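Cif-like 1 (Burkholderia cenocepacia, PDB 7JQY) probably hydrolyses epoxides, as a member of the Cif-like group of alpha/beta hydrolase fold enzymes. Local coordinates at residues V278-G283 with D288-F293; Y62-V67 with V120-G125; L143-V148 with D265-L270; F194-T199 with D206-Y211; V52-W57 with V126-A131. The protein carries 1 engineered substitution. All coordinates share one frame; numbering follows the deposited sequence.

Overall arrangement
Contacts 2, 3 and 5 lie in or against the central sheet, and contact 1 sits at its edge strand 274-279. Contact 4 joins two helices in the insert between strands 140-146 and 250-255. Contacts 2 and 5 are closest, with centres about 8 Å apart; both use helix 124-135. Contact 5 reaches strand 50-54, contact 2 its neighbour 117-122 and loop 62-67, and contact 3 the next strand, 140-146. Along the chain, contact 2 falls within the span bridged by contact 5, and contact 4 within that of contact 3. Asp288 of contact 1 forms a salt bridge with Arg65 of contact 2 and hydrogen bonds with Tyr195 and Tyr211 of contact 4, tying the inserted helices to the sheet domain.

Contact 1 of 5, residues V278-G283 with D288-F293; sequences VAPNTG and DENPAF
Glu289 OE1 takes the backbone N-H of Gly283, with OE1 and Gly283 N only 2.6 Å apart. The N-H comes from above the carboxylate plane. Two more amides, those of His200 and Val201, also give to OE1, so three N-H groups grip one oxygen. The other oxygen, OE2, accepts from Trp285 N.

A second polar chain runs through Thr282. Asn290 ND2 donates to Thr282 OG1 at 3.2 Å, fairly straight at 158° and close to the amide plane. The same hydroxyl donates to Pro280 O at 2.8 Å, which fixes its rotation. The amide oxygen caps the next helix: Phe293 N gives to Asn290 OD1 at 3.2 Å, from above the carbonyl plane. Asn290 therefore ends one helix, starts helix 291-303 and holds the loop.

The apolar part is the Phe293 ring. Its CG lies anti to the backbone N (chi1 169°), and one face is turned to Ala279. Ala279 CB sits 3.7 Å from the centroid of the Phe293 ring, 16° off the normal, a CH-pi contact. Pro280 CD approaches the same ring obliquely.

The contact ties the end of edge strand 274-279 and the loop after it to the C-terminal helices of the alpha/beta hydrolase fold. With three amides on one oxygen and one on the other, the Glu289 carboxylate is probably stabilised as an anion.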
# COMPACT_ATOMS: atom_id res chain seq x y z
N VAL B 278 44.27 8.71 -13.89
CA VAL B 278 43.15 7.79 -13.98
C VAL B 278 43.30 6.76 -12.88
O VAL B 278 44.36 6.13 -12.76
CB VAL B 278 43.07 7.10 -15.36
CG1 VAL B 278 42.14 5.91 -15.28
CG2 VAL B 278 42.63 8.08 -16.43
N ALA B 279 42.26 6.59 -12.07
CA ALA B 279 42.32 5.67 -10.95
C ALA B 279 42.19 4.24 -11.45
O ALA B 279 41.24 3.92 -12.17
CB ALA B 279 41.20 5.97 -9.94
N PRO B 280 43.11 3.35 -11.07
CA PRO B 280 43.03 1.97 -11.56
C PRO B 280 41.93 1.19 -10.86
O PRO B 280 41.64 1.42 -9.69
CB PRO B 280 44.41 1.38 -11.23
CG PRO B 280 45.09 2.36 -10.32
CD PRO B 280 44.18 3.53 -10.08
N ASN B 281 41.28 0.31 -11.63
CA ASN B 281 40.22 -0.58 -11.16
C ASN B 281 39.17 0.17 -10.33
O ASN B 281 38.75 -0.30 -9.27
CB ASN B 281 40.81 -1.75 -10.38
CG ASN B 281 41.58 -2.72 -11.27
OD1 ASN B 281 42.75 -2.99 -11.03
ND2 ASN B 281 40.92 -3.24 -12.29
N THR B 282 38.70 1.29 -10.86
CA THR B 282 37.80 2.19 -10.14
C THR B 282 36.64 2.58 -11.04
O THR B 282 36.83 2.81 -12.24
CB THR B 282 38.52 3.45 -9.67
OG1 THR B 282 39.61 3.09 -8.80
CG2 THR B 282 37.57 4.39 -8.92
N GLY B 283 35.44 2.61 -10.47
CA GLY B 283 34.29 2.99 -11.27
C GLY B 283 33.99 4.47 -11.22
O GLY B 283 34.89 5.30 -11.10
N ASP B 288 33.79 7.17 -3.02
CA ASP B 288 33.34 5.92 -2.39
C ASP B 288 34.28 4.76 -2.70
O ASP B 288 34.55 3.93 -1.82
CB ASP B 288 31.93 5.56 -2.86
CG ASP B 288 30.88 6.53 -2.36
OD1 ASP B 288 30.56 6.49 -1.15
OD2 ASP B 288 30.38 7.32 -3.18
N GLU B 289 34.77 4.67 -3.93
CA GLU B 289 35.44 3.46 -4.39
C GLU B 289 36.93 3.46 -4.07
O GLU B 289 37.45 2.45 -3.59
CB GLU B 289 35.24 3.29 -5.89
CG GLU B 289 33.82 3.00 -6.29
CD GLU B 289 33.69 2.74 -7.77
OE1 GLU B 289 34.37 1.80 -8.28
OE2 GLU B 289 32.93 3.49 -8.42
N ASN B 290 37.62 4.56 -4.33
CA ASN B 290 39.07 4.64 -4.16
C ASN B 290 39.44 5.97 -3.53
O ASN B 290 40.08 6.83 -4.16
CB ASN B 290 39.78 4.45 -5.51
CG ASN B 290 41.20 3.96 -5.36
OD1 ASN B 290 41.77 3.98 -4.26
ND2 ASN B 290 41.79 3.53 -6.46
N PRO B 291 39.07 6.19 -2.26
CA PRO B 291 39.48 7.42 -1.58
C PRO B 291 40.97 7.47 -1.29
O PRO B 291 41.51 8.56 -1.06
CB PRO B 291 38.64 7.42 -0.29
CG PRO B 291 38.32 5.99 -0.05
CD PRO B 291 38.18 5.36 -1.41
N ALA B 292 41.64 6.32 -1.22
CA ALA B 292 43.09 6.31 -1.02
C ALA B 292 43.79 6.96 -2.21
O ALA B 292 44.70 7.79 -2.03
CB ALA B 292 43.58 4.88 -0.80
N PHE B 293 43.40 6.58 -3.43
CA PHE B 293 43.95 7.23 -4.62
C PHE B 293 43.60 8.71 -4.65
O PHE B 293 44.45 9.55 -4.95
CB PHE B 293 43.39 6.54 -5.87
CG PHE B 293 43.68 7.27 -7.15
CD1 PHE B 293 42.82 8.25 -7.62
CD2 PHE B 293 44.81 6.95 -7.90
CE1 PHE B 293 43.10 8.92 -8.80
CE2 PHE B 293 45.08 7.61 -9.09
CZ PHE B 293 44.23 8.59 -9.54

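Contact 2 of 5, residues Y62-V67 with V120-G125; sequences YTWRHV and VGRSIG. Engineered in segment 120-125: Ser123 (natural residue Asp).
The indole of Trp64 and the isopropyl group of Val120 meet obliquely. The outer atoms CH2 and CZ3 of the six-membered ring do the touching: Trp64 CH2 is 3.7 Å from Val120 CG1, and Trp64 CZ3 is 3.9 Å from that same methyl. CG1 reaches the ring because it stands anti to the backbone N of Val120 (chi1 -173°). Farther along the strand, the aliphatic stem of Arg122 is a looser neighbour, with its CG 4.4 Å from Trp64 CZ2. Thr63 CG2 lies over one face of the indole, near its rim.

The polar end of Arg122 bonds to Gln59, forms a salt bridge with Asp147 and gives to His284 O.

Within 62-67, the Arg65 guanidinium lies with one face against the Tyr62 ring. Its NH1 donates to Tyr62 O at 2.9 Å, in the guanidinium plane, which fixes the rotation of the group. NH2 forms a salt bridge with Asp288.

Segment 120-125 contains what is probably the nucleophile elbow of the alpha/beta hydrolase fold, with the engineered Ser123 where nature has Asp. Strand 117-122 runs beside strand 50-54, whose Leu53 packs on both Trp64 and Val120, while Pro287 of helix 286-289 meets Trp64 and Arg122.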
# COMPACT_ATOMS: atom_id res chain seq x y z
N TYR B 62 28.16 13.24 2.67
CA TYR B 62 28.63 11.97 3.21
C TYR B 62 29.57 11.24 2.25
O TYR B 62 30.30 10.34 2.68
CB TYR B 62 27.41 11.10 3.56
CG TYR B 62 27.71 9.73 4.16
CD1 TYR B 62 28.01 9.59 5.51
CD2 TYR B 62 27.65 8.58 3.38
CE1 TYR B 62 28.25 8.33 6.07
CE2 TYR B 62 27.89 7.32 3.92
CZ TYR B 62 28.20 7.20 5.27
OH TYR B 62 28.44 5.96 5.80
N THR B 63 29.57 11.60 0.97
CA THR B 63 30.45 10.92 0.03
C THR B 63 31.93 11.23 0.27
O THR B 63 32.78 10.45 -0.14
CB THR B 63 30.05 11.25 -1.42
OG1 THR B 63 30.64 10.29 -2.29
CG2 THR B 63 30.50 12.64 -1.83
N TRP B 64 32.24 12.32 0.97
CA TRP B 64 33.61 12.72 1.26
C TRP B 64 34.11 12.18 2.59
O TRP B 64 35.15 12.63 3.07
CB TRP B 64 33.72 14.25 1.26
CG TRP B 64 33.21 14.87 -0.00
CD1 TRP B 64 32.04 15.53 -0.18
CD2 TRP B 64 33.87 14.88 -1.27
NE1 TRP B 64 31.92 15.95 -1.47
CE2 TRP B 64 33.03 15.57 -2.17
CE3 TRP B 64 35.09 14.37 -1.75
CZ2 TRP B 64 33.36 15.76 -3.51
CZ3 TRP B 64 35.42 14.57 -3.09
CH2 TRP B 64 34.56 15.25 -3.95
N ARG B 65 33.40 11.22 3.18
CA ARG B 65 33.69 10.79 4.55
C ARG B 65 35.10 10.24 4.70
O ARG B 65 35.71 10.40 5.77
CB ARG B 65 32.68 9.74 4.98
CG ARG B 65 32.73 8.47 4.17
CD ARG B 65 31.47 7.67 4.34
NE ARG B 65 31.47 6.49 3.48
CZ ARG B 65 31.07 6.49 2.22
NH1 ARG B 65 30.63 7.62 1.66
NH2 ARG B 65 31.12 5.36 1.51
N HIS B 66 35.65 9.62 3.66
CA HIS B 66 36.99 9.04 3.73
C HIS B 66 38.06 10.00 3.26
O HIS B 66 39.25 9.67 3.36
CB HIS B 66 37.07 7.76 2.89
CG HIS B 66 36.18 6.67 3.37
ND1 HIS B 66 36.31 6.10 4.62
CD2 HIS B 66 35.13 6.04 2.77
CE1 HIS B 66 35.38 5.16 4.77
NE2 HIS B 66 34.66 5.10 3.66
N VAL B 67 37.68 11.18 2.77
CA VAL B 67 38.63 12.16 2.29
C VAL B 67 38.84 13.29 3.29
O VAL B 67 39.96 13.74 3.50
CB VAL B 67 38.16 12.70 0.92
CG1 VAL B 67 38.99 13.91 0.50
CG2 VAL B 67 38.26 11.61 -0.15
N VAL B 120 36.94 21.19 -4.76
CA VAL B 120 36.81 19.83 -5.27
C VAL B 120 35.34 19.54 -5.56
O VAL B 120 34.48 19.77 -4.70
CB VAL B 120 37.35 18.80 -4.26
CG1 VAL B 120 37.37 17.40 -4.89
CG2 VAL B 120 38.72 19.22 -3.75
N GLY B 121 35.06 19.03 -6.75
CA GLY B 121 33.69 18.71 -7.12
C GLY B 121 33.62 17.45 -7.95
O GLY B 121 34.59 17.06 -8.63
N ARG B 122 32.46 16.79 -7.89
CA ARG B 122 32.15 15.64 -8.73
C ARG B 122 30.68 15.70 -9.12
O ARG B 122 29.86 16.32 -8.44
CB ARG B 122 32.48 14.30 -8.04
CG ARG B 122 31.47 13.83 -7.00
CD ARG B 122 31.70 12.36 -6.62
NE ARG B 122 31.59 11.49 -7.78
CZ ARG B 122 30.44 11.14 -8.35
NH1 ARG B 122 29.29 11.58 -7.85
NH2 ARG B 122 30.44 10.35 -9.41
N SER B 123 30.34 15.03 -10.23
CA SER B 123 28.96 14.99 -10.75
C SER B 123 28.42 16.42 -10.83
O SER B 123 29.12 17.31 -11.32
CB SER B 123 28.16 14.03 -9.88
OG SER B 123 26.76 14.17 -10.11
N ILE B 124 27.21 16.68 -10.30
CA ILE B 124 26.63 18.02 -10.32
C ILE B 124 27.55 19.00 -9.63
O ILE B 124 27.65 20.17 -10.04
CB ILE B 124 25.23 17.98 -9.66
CG1 ILE B 124 24.33 16.98 -10.38
CG2 ILE B 124 24.60 19.35 -9.63
CD1 ILE B 124 23.91 17.42 -11.76
N GLY B 125 28.27 18.55 -8.61
CA GLY B 125 29.15 19.44 -7.88
C GLY B 125 30.32 19.95 -8.70
O GLY B 125 30.83 21.04 -8.44

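Contact 3 of 5, residues L143-V148 with D265-L270; sequences LAMLDV and DMAREL
Met145 of strand 140-146 packs against Ala267 of helix 262-268 and Leu270 just beyond it. This is sheet-on-helix packing in the alpha/beta hydrolase fold: the strand lies next to 117-122, and the helix follows strand 250-255 in the chain.

The tight part is a small apolar cluster at the tip of Met145. Its CE is 3.6 Å from Leu270 CD1, and its SD is 3.9 Å from that methyl. The two side chains run obliquely to each other. Met145 is extended as far as SD and then bends (chi3 97°), which swings CE to the leucine. Ala267 CB lies farther off, 4.4 Å from Met145 SD. The cluster is buried. Tyr130 of helix 124-135 also covers both Met145 and Leu270, and Ala252 of strand 250-255 backs Ala267.

The other end is looser. Val148 is partly exposed and its CB points away from the helix, so it offers its backbone instead. On the outer side of the helix end, Arg268 is exposed and Glu269 partly so; Glu269 OE2 accepts from Arg154 N. Asp147, just after the strand, has a positive phi (77°), and its carbonyl accepts from Asn259 ND2. Val148 also packs on the engineered Ser123 of the probable nucleophile elbow. Met266 is folded at both of its last torsions, and its CE stops 3.9 Å from Val148 O.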
# COMPACT_ATOMS: atom_id res chain seq x y z
N LEU B 143 41.58 23.92 -8.44
CA LEU B 143 40.31 23.27 -8.73
C LEU B 143 40.55 21.83 -9.15
O LEU B 143 41.40 21.57 -10.01
CB LEU B 143 39.56 24.04 -9.84
CG LEU B 143 38.31 23.40 -10.41
CD1 LEU B 143 37.20 23.40 -9.37
CD2 LEU B 143 37.88 24.11 -11.68
N ALA B 144 39.85 20.89 -8.51
CA ALA B 144 39.94 19.47 -8.83
C ALA B 144 38.60 18.99 -9.36
O ALA B 144 37.56 19.20 -8.72
CB ALA B 144 40.36 18.65 -7.61
N MET B 145 38.63 18.32 -10.51
CA MET B 145 37.42 17.93 -11.23
C MET B 145 37.35 16.41 -11.33
O MET B 145 38.24 15.79 -11.93
CB MET B 145 37.40 18.58 -12.62
CG MET B 145 37.45 20.11 -12.56
SD MET B 145 37.35 20.89 -14.19
CE MET B 145 35.60 21.26 -14.25
N LEU B 146 36.28 15.82 -10.80
CA LEU B 146 36.18 14.37 -10.65
C LEU B 146 35.02 13.79 -11.45
O LEU B 146 33.91 14.33 -11.42
CB LEU B 146 36.00 13.98 -9.18
CG LEU B 146 36.93 14.50 -8.07
CD1 LEU B 146 36.67 13.72 -6.78
CD2 LEU B 146 38.39 14.42 -8.47
N ASP B 147 35.30 12.70 -12.15
CA ASP B 147 34.33 11.68 -12.54
C ASP B 147 33.41 12.02 -13.71
O ASP B 147 33.09 11.13 -14.52
CB ASP B 147 33.48 11.29 -11.32
CG ASP B 147 34.31 10.63 -10.24
OD1 ASP B 147 35.28 9.92 -10.58
OD2 ASP B 147 34.02 10.82 -9.03
N VAL B 148 32.95 13.26 -13.82
CA VAL B 148 31.89 13.61 -14.76
C VAL B 148 32.30 14.80 -15.61
O VAL B 148 32.92 15.74 -15.10
CB VAL B 148 30.58 13.90 -13.99
CG1 VAL B 148 29.44 14.32 -14.94
CG2 VAL B 148 30.16 12.69 -13.18
N ASP B 265 40.59 14.97 -20.91
CA ASP B 265 40.27 15.69 -22.14
C ASP B 265 39.25 16.79 -21.91
O ASP B 265 39.37 17.90 -22.44
CB ASP B 265 39.75 14.72 -23.20
CG ASP B 265 40.68 13.54 -23.41
OD1 ASP B 265 40.21 12.48 -23.87
OD2 ASP B 265 41.88 13.67 -23.10
N MET B 266 38.20 16.49 -21.13
CA MET B 266 37.15 17.47 -20.87
C MET B 266 37.72 18.70 -20.18
O MET B 266 37.35 19.83 -20.52
CB MET B 266 36.06 16.82 -20.02
CG MET B 266 34.90 17.72 -19.70
SD MET B 266 35.12 18.69 -18.20
CE MET B 266 35.77 17.49 -17.04
N ALA B 267 38.62 18.50 -19.23
CA ALA B 267 39.17 19.63 -18.48
C ALA B 267 40.05 20.51 -19.34
O ALA B 267 40.15 21.72 -19.09
CB ALA B 267 39.97 19.12 -17.27
N ARG B 268 40.70 19.94 -20.36
CA ARG B 268 41.61 20.73 -21.19
C ARG B 268 40.87 21.68 -22.11
O ARG B 268 41.48 22.62 -22.61
CB ARG B 268 42.51 19.82 -22.01
CG ARG B 268 43.59 19.14 -21.21
CD ARG B 268 44.56 18.47 -22.14
NE ARG B 268 45.65 17.83 -21.43
CZ ARG B 268 45.98 16.55 -21.58
NH1 ARG B 268 45.30 15.79 -22.44
NH2 ARG B 268 46.99 16.04 -20.89
N GLU B 269 39.56 21.48 -22.31
CA GLU B 269 38.78 22.49 -23.01
C GLU B 269 38.41 23.66 -22.12
O GLU B 269 37.98 24.69 -22.63
CB GLU B 269 37.48 21.90 -23.58
CG GLU B 269 37.51 20.42 -23.89
CD GLU B 269 36.14 19.92 -24.34
OE1 GLU B 269 35.84 18.72 -24.12
OE2 GLU B 269 35.37 20.73 -24.89
N LEU B 270 38.60 23.53 -20.80
CA LEU B 270 38.13 24.53 -19.85
C LEU B 270 39.24 25.35 -19.22
O LEU B 270 38.97 26.46 -18.74
CB LEU B 270 37.36 23.87 -18.70
CG LEU B 270 36.34 22.77 -18.98
CD1 LEU B 270 36.06 21.99 -17.72
CD2 LEU B 270 35.07 23.39 -19.46

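Contact 4 of 5, residues F194-T199 with D206-Y211; sequences FYKKRT and DDIAVY
Tyr195 carries most of this contact, meeting Ile208 and Tyr211 of the next helix. The segment starts at Phe194, whose ring carries the Arg198 guanidinium over one face.

Next comes Tyr195, with its CB pointing toward helix 205-215. Its chi1 of -129° is off the staggered positions, possibly a sign of strain. Ile208 CG2 packs off-centre against the ring, 3.8 Å from Tyr195 CG. Farther out, the Tyr195 and Tyr211 rings are near parallel, at 24°, but slid apart so that they barely overlap. Their centroids are 5.3 Å apart. Where the rings come near each other, Tyr195 CZ is 3.4 Å from Tyr211 CE2.

Lys196 adds its aliphatic stem, its CG 4.3 Å from Ile208 CD1. Its NZ bonds to Asn205 and makes a salt bridge with Glu88 of a second subunit.

Arg198 NH1 then reaches back to Phe194 O at 3.3 Å. Thr199 closes the segment, and its carbonyl accepts from Arg37 of the second subunit.

The two short helical segments run at 130° to each other, with axes 11.4 Å apart. They belong to a helical insertion that probably corresponds to the cap of related epoxide hydrolases. Tyr195 OH bonds to OD2 of Asp288 and Tyr211 OH to its OD1. Side by side, the two phenols reach one acid, which also pairs with Arg65; together they probably stabilise its negative charge.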
# COMPACT_ATOMS: atom_id res chain seq x y z
N PHE B 194 21.05 2.42 -9.39
CA PHE B 194 21.82 3.43 -10.11
C PHE B 194 23.29 3.39 -9.68
O PHE B 194 24.19 3.41 -10.53
CB PHE B 194 21.21 4.81 -9.85
CG PHE B 194 21.77 5.88 -10.71
CD1 PHE B 194 22.96 6.51 -10.37
CD2 PHE B 194 21.11 6.27 -11.87
CE1 PHE B 194 23.49 7.51 -11.17
CE2 PHE B 194 21.64 7.26 -12.68
CZ PHE B 194 22.83 7.88 -12.33
N TYR B 195 23.53 3.26 -8.40
CA TYR B 195 24.85 3.25 -7.89
C TYR B 195 25.64 2.03 -8.26
O TYR B 195 26.71 2.15 -8.74
CB TYR B 195 24.81 3.39 -6.38
CG TYR B 195 25.67 4.45 -5.80
CD1 TYR B 195 25.20 5.71 -5.65
CD2 TYR B 195 26.92 4.19 -5.38
CE1 TYR B 195 25.98 6.69 -5.10
CE2 TYR B 195 27.70 5.16 -4.84
CZ TYR B 195 27.22 6.41 -4.70
OH TYR B 195 27.97 7.38 -4.16
N LYS B 196 25.09 0.86 -8.07
CA LYS B 196 25.86 -0.37 -8.27
C LYS B 196 26.17 -0.61 -9.74
O LYS B 196 27.21 -1.19 -10.05
CB LYS B 196 25.11 -1.56 -7.67
CG LYS B 196 25.07 -1.55 -6.16
CD LYS B 196 24.44 -2.82 -5.67
CE LYS B 196 23.61 -2.62 -4.43
NZ LYS B 196 23.46 -3.93 -3.72
N LYS B 197 25.30 -0.16 -10.65
CA LYS B 197 25.57 -0.33 -12.07
C LYS B 197 26.79 0.47 -12.53
O LYS B 197 27.40 0.12 -13.54
CB LYS B 197 24.34 0.09 -12.88
CG LYS B 197 23.41 -1.06 -13.18
CD LYS B 197 22.11 -0.61 -13.80
CE LYS B 197 21.37 -1.83 -14.33
NZ LYS B 197 20.20 -2.18 -13.48
N ARG B 198 27.17 1.51 -11.79
CA ARG B 198 28.28 2.37 -12.17
C ARG B 198 29.51 2.20 -11.28
O ARG B 198 30.52 2.85 -11.52
CB ARG B 198 27.83 3.83 -12.15
CG ARG B 198 26.78 4.17 -13.21
CD ARG B 198 26.04 5.49 -12.87
NE ARG B 198 25.22 5.93 -13.99
CZ ARG B 198 24.05 5.40 -14.32
NH1 ARG B 198 23.53 4.41 -13.60
NH2 ARG B 198 23.39 5.85 -15.38
N THR B 199 29.43 1.38 -10.24
CA THR B 199 30.60 1.14 -9.41
C THR B 199 31.39 -0.04 -9.96
O THR B 199 30.88 -0.86 -10.73
CB THR B 199 30.20 0.88 -7.95
OG1 THR B 199 31.35 1.01 -7.10
CG2 THR B 199 29.61 -0.51 -7.78
N ASP B 206 24.67 -0.40 3.18
CA ASP B 206 24.35 0.57 4.22
C ASP B 206 24.87 1.95 3.87
O ASP B 206 24.23 2.95 4.21
CB ASP B 206 24.93 0.12 5.56
CG ASP B 206 24.39 -1.21 6.03
OD1 ASP B 206 23.38 -1.70 5.45
OD2 ASP B 206 24.98 -1.79 6.96
N ASP B 207 26.00 2.03 3.16
CA ASP B 207 26.53 3.34 2.79
C ASP B 207 25.67 4.00 1.72
O ASP B 207 25.34 5.18 1.82
CB ASP B 207 27.97 3.21 2.29
CG ASP B 207 28.99 3.16 3.40
OD1 ASP B 207 28.73 3.74 4.49
OD2 ASP B 207 30.05 2.55 3.18
N ILE B 208 25.31 3.24 0.67
CA ILE B 208 24.47 3.81 -0.38
C ILE B 208 23.10 4.20 0.17
O ILE B 208 22.51 5.21 -0.25
CB ILE B 208 24.36 2.82 -1.57
CG1 ILE B 208 25.75 2.33 -2.00
CG2 ILE B 208 23.66 3.48 -2.75
CD1 ILE B 208 25.72 1.06 -2.81
N ALA B 209 22.58 3.44 1.14
CA ALA B 209 21.27 3.75 1.72
C ALA B 209 21.26 5.10 2.43
O ALA B 209 20.21 5.73 2.55
CB ALA B 209 20.84 2.64 2.68
N VAL B 210 22.42 5.56 2.91
CA VAL B 210 22.49 6.89 3.49
C VAL B 210 22.11 7.94 2.45
O VAL B 210 21.33 8.87 2.73
CB VAL B 210 23.90 7.14 4.05
CG1 VAL B 210 24.05 8.59 4.50
CG2 VAL B 210 24.20 6.16 5.17
N TYR B 211 22.63 7.80 1.23
CA TYR B 211 22.22 8.68 0.14
C TYR B 211 20.75 8.50 -0.18
O TYR B 211 19.99 9.47 -0.28
CB TYR B 211 23.05 8.41 -1.12
CG TYR B 211 24.55 8.40 -0.97
CD1 TYR B 211 25.22 9.42 -0.29
CD2 TYR B 211 25.31 7.39 -1.55
CE1 TYR B 211 26.60 9.41 -0.17
CE2 TYR B 211 26.68 7.37 -1.45
CZ TYR B 211 27.33 8.38 -0.76
OH TYR B 211 28.70 8.35 -0.66

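Contact 5 of 5, residues V52-W57 with V126-A131; sequences VLLHGW and VMVAYA
Leu54 meets Val128 and Ala129 across this contact, while the rings of the two segments, those of His55, Trp57 and Tyr130, pack elsewhere. His55 CB points away from the helix. Its ring meets the Tyr83 ring at about 30° and uses an edge N-H: ND1 donates to Gly56 O at 2.9 Å, nearly in the ring plane. Trp57 has edge-to-face partners in Phe194, His173, Tyr215 and Tyr228. Tyr130, on the helix, meets Phe238 edge-to-face.

The contact is strand-on-helix packing in the core of the alpha/beta hydrolase fold. Strand 50-54 lies beside strand 117-122, and helix 124-135 starts within the probable nucleophile elbow. Segment 52-57 leaves the strand into an HGxP motif, which in relatives helps to form the oxyanion hole and may do so here. Trp57 N bonds to OG of the engineered Ser123.

Leu54 supplies the touching group. Its CG is anti to the carbonyl carbon (chi1 -62°), and the extended side chain brings CD1 down on the helix. There CD1 lies 4.0 Å from Val128 CG1. The two side chains cross at about a right angle. Ala129 presents its CB to the same methyl, 4.3 Å from Leu54 CD1. Leu54 also packs on Ile105 and Val128 on Ala102, both of helix 98-111. Everything that touches is buried, and no hydrogen bond crosses between the segments. The methyl also reaches the helix backbone itself: Leu54 CD1 sits 4.0 Å from Ala129 N.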
# COMPACT_ATOMS: atom_id res chain seq x y z
N VAL B 52 36.85 23.29 -0.02
CA VAL B 52 35.41 23.09 -0.18
C VAL B 52 35.20 21.86 -1.07
O VAL B 52 35.82 21.73 -2.14
CB VAL B 52 34.74 24.33 -0.78
CG1 VAL B 52 33.29 24.06 -1.09
CG2 VAL B 52 34.88 25.50 0.17
N LEU B 53 34.34 20.96 -0.61
CA LEU B 53 34.02 19.71 -1.30
C LEU B 53 32.55 19.72 -1.67
O LEU B 53 31.69 19.94 -0.81
CB LEU B 53 34.34 18.50 -0.43
CG LEU B 53 35.71 18.50 0.27
CD1 LEU B 53 35.89 17.30 1.16
CD2 LEU B 53 36.81 18.53 -0.77
N LEU B 54 32.25 19.47 -2.95
CA LEU B 54 30.90 19.52 -3.48
C LEU B 54 30.55 18.17 -4.09
O LEU B 54 31.12 17.76 -5.11
CB LEU B 54 30.75 20.64 -4.51
CG LEU B 54 30.96 22.09 -4.06
CD1 LEU B 54 30.84 23.03 -5.26
CD2 LEU B 54 29.99 22.50 -2.94
N HIS B 55 29.57 17.49 -3.48
CA HIS B 55 29.04 16.21 -3.92
C HIS B 55 28.19 16.40 -5.18
O HIS B 55 28.01 17.50 -5.70
CB HIS B 55 28.18 15.61 -2.82
CG HIS B 55 26.94 16.40 -2.56
ND1 HIS B 55 25.83 16.31 -3.36
CD2 HIS B 55 26.66 17.34 -1.63
CE1 HIS B 55 24.91 17.15 -2.93
NE2 HIS B 55 25.39 17.79 -1.87
N GLY B 56 27.62 15.29 -5.66
CA GLY B 56 26.74 15.31 -6.81
C GLY B 56 25.43 14.57 -6.53
O GLY B 56 24.96 14.50 -5.39
N TRP B 57 24.83 14.05 -7.61
CA TRP B 57 23.61 13.25 -7.58
C TRP B 57 23.95 11.78 -7.78
O TRP B 57 24.73 11.44 -8.67
CB TRP B 57 22.62 13.70 -8.66
CG TRP B 57 21.24 13.16 -8.44
CD1 TRP B 57 20.19 13.81 -7.84
CD2 TRP B 57 20.75 11.86 -8.79
NE1 TRP B 57 19.08 12.99 -7.80
CE2 TRP B 57 19.41 11.79 -8.38
CE3 TRP B 57 21.33 10.74 -9.41
CZ2 TRP B 57 18.63 10.64 -8.56
CZ3 TRP B 57 20.55 9.61 -9.60
CH2 TRP B 57 19.21 9.57 -9.17
N VAL B 126 30.78 19.17 -9.68
CA VAL B 126 31.86 19.68 -10.50
C VAL B 126 31.36 20.74 -11.48
O VAL B 126 32.12 21.63 -11.87
CB VAL B 126 32.59 18.52 -11.21
CG1 VAL B 126 31.89 18.12 -12.52
CG2 VAL B 126 34.04 18.90 -11.45
N MET B 127 30.06 20.73 -11.81
CA MET B 127 29.51 21.81 -12.61
C MET B 127 29.41 23.09 -11.79
O MET B 127 29.76 24.18 -12.27
CB MET B 127 28.13 21.42 -13.15
CG MET B 127 28.06 20.01 -13.73
SD MET B 127 26.41 19.53 -14.32
CE MET B 127 26.75 17.85 -14.83
N VAL B 128 28.95 22.98 -10.55
CA VAL B 128 28.96 24.12 -9.63
C VAL B 128 30.39 24.61 -9.41
O VAL B 128 30.67 25.81 -9.46
CB VAL B 128 28.29 23.73 -8.30
CG1 VAL B 128 28.13 24.96 -7.41
CG2 VAL B 128 26.94 23.07 -8.57
N ALA B 129 31.32 23.68 -9.17
CA ALA B 129 32.70 24.08 -8.92
C ALA B 129 33.30 24.79 -10.12
O ALA B 129 34.03 25.78 -9.97
CB ALA B 129 33.55 22.86 -8.54
N TYR B 130 33.00 24.32 -11.34
CA TYR B 130 33.50 25.00 -12.52
C TYR B 130 32.89 26.39 -12.66
O TYR B 130 33.60 27.36 -12.93
CB TYR B 130 33.22 24.17 -13.78
CG TYR B 130 33.47 24.96 -15.04
CD1 TYR B 130 34.76 25.29 -15.44
CD2 TYR B 130 32.42 25.42 -15.83
CE1 TYR B 130 35.00 26.03 -16.59
CE2 TYR B 130 32.64 26.16 -16.97
CZ TYR B 130 33.93 26.46 -17.35
OH TYR B 130 34.16 27.20 -18.48
N ALA B 131 31.57 26.49 -12.47
CA ALA B 131 30.91 27.79 -12.54
C ALA B 131 31.42 28.74 -11.47
O ALA B 131 31.46 29.95 -11.69
CB ALA B 131 29.39 27.62 -12.41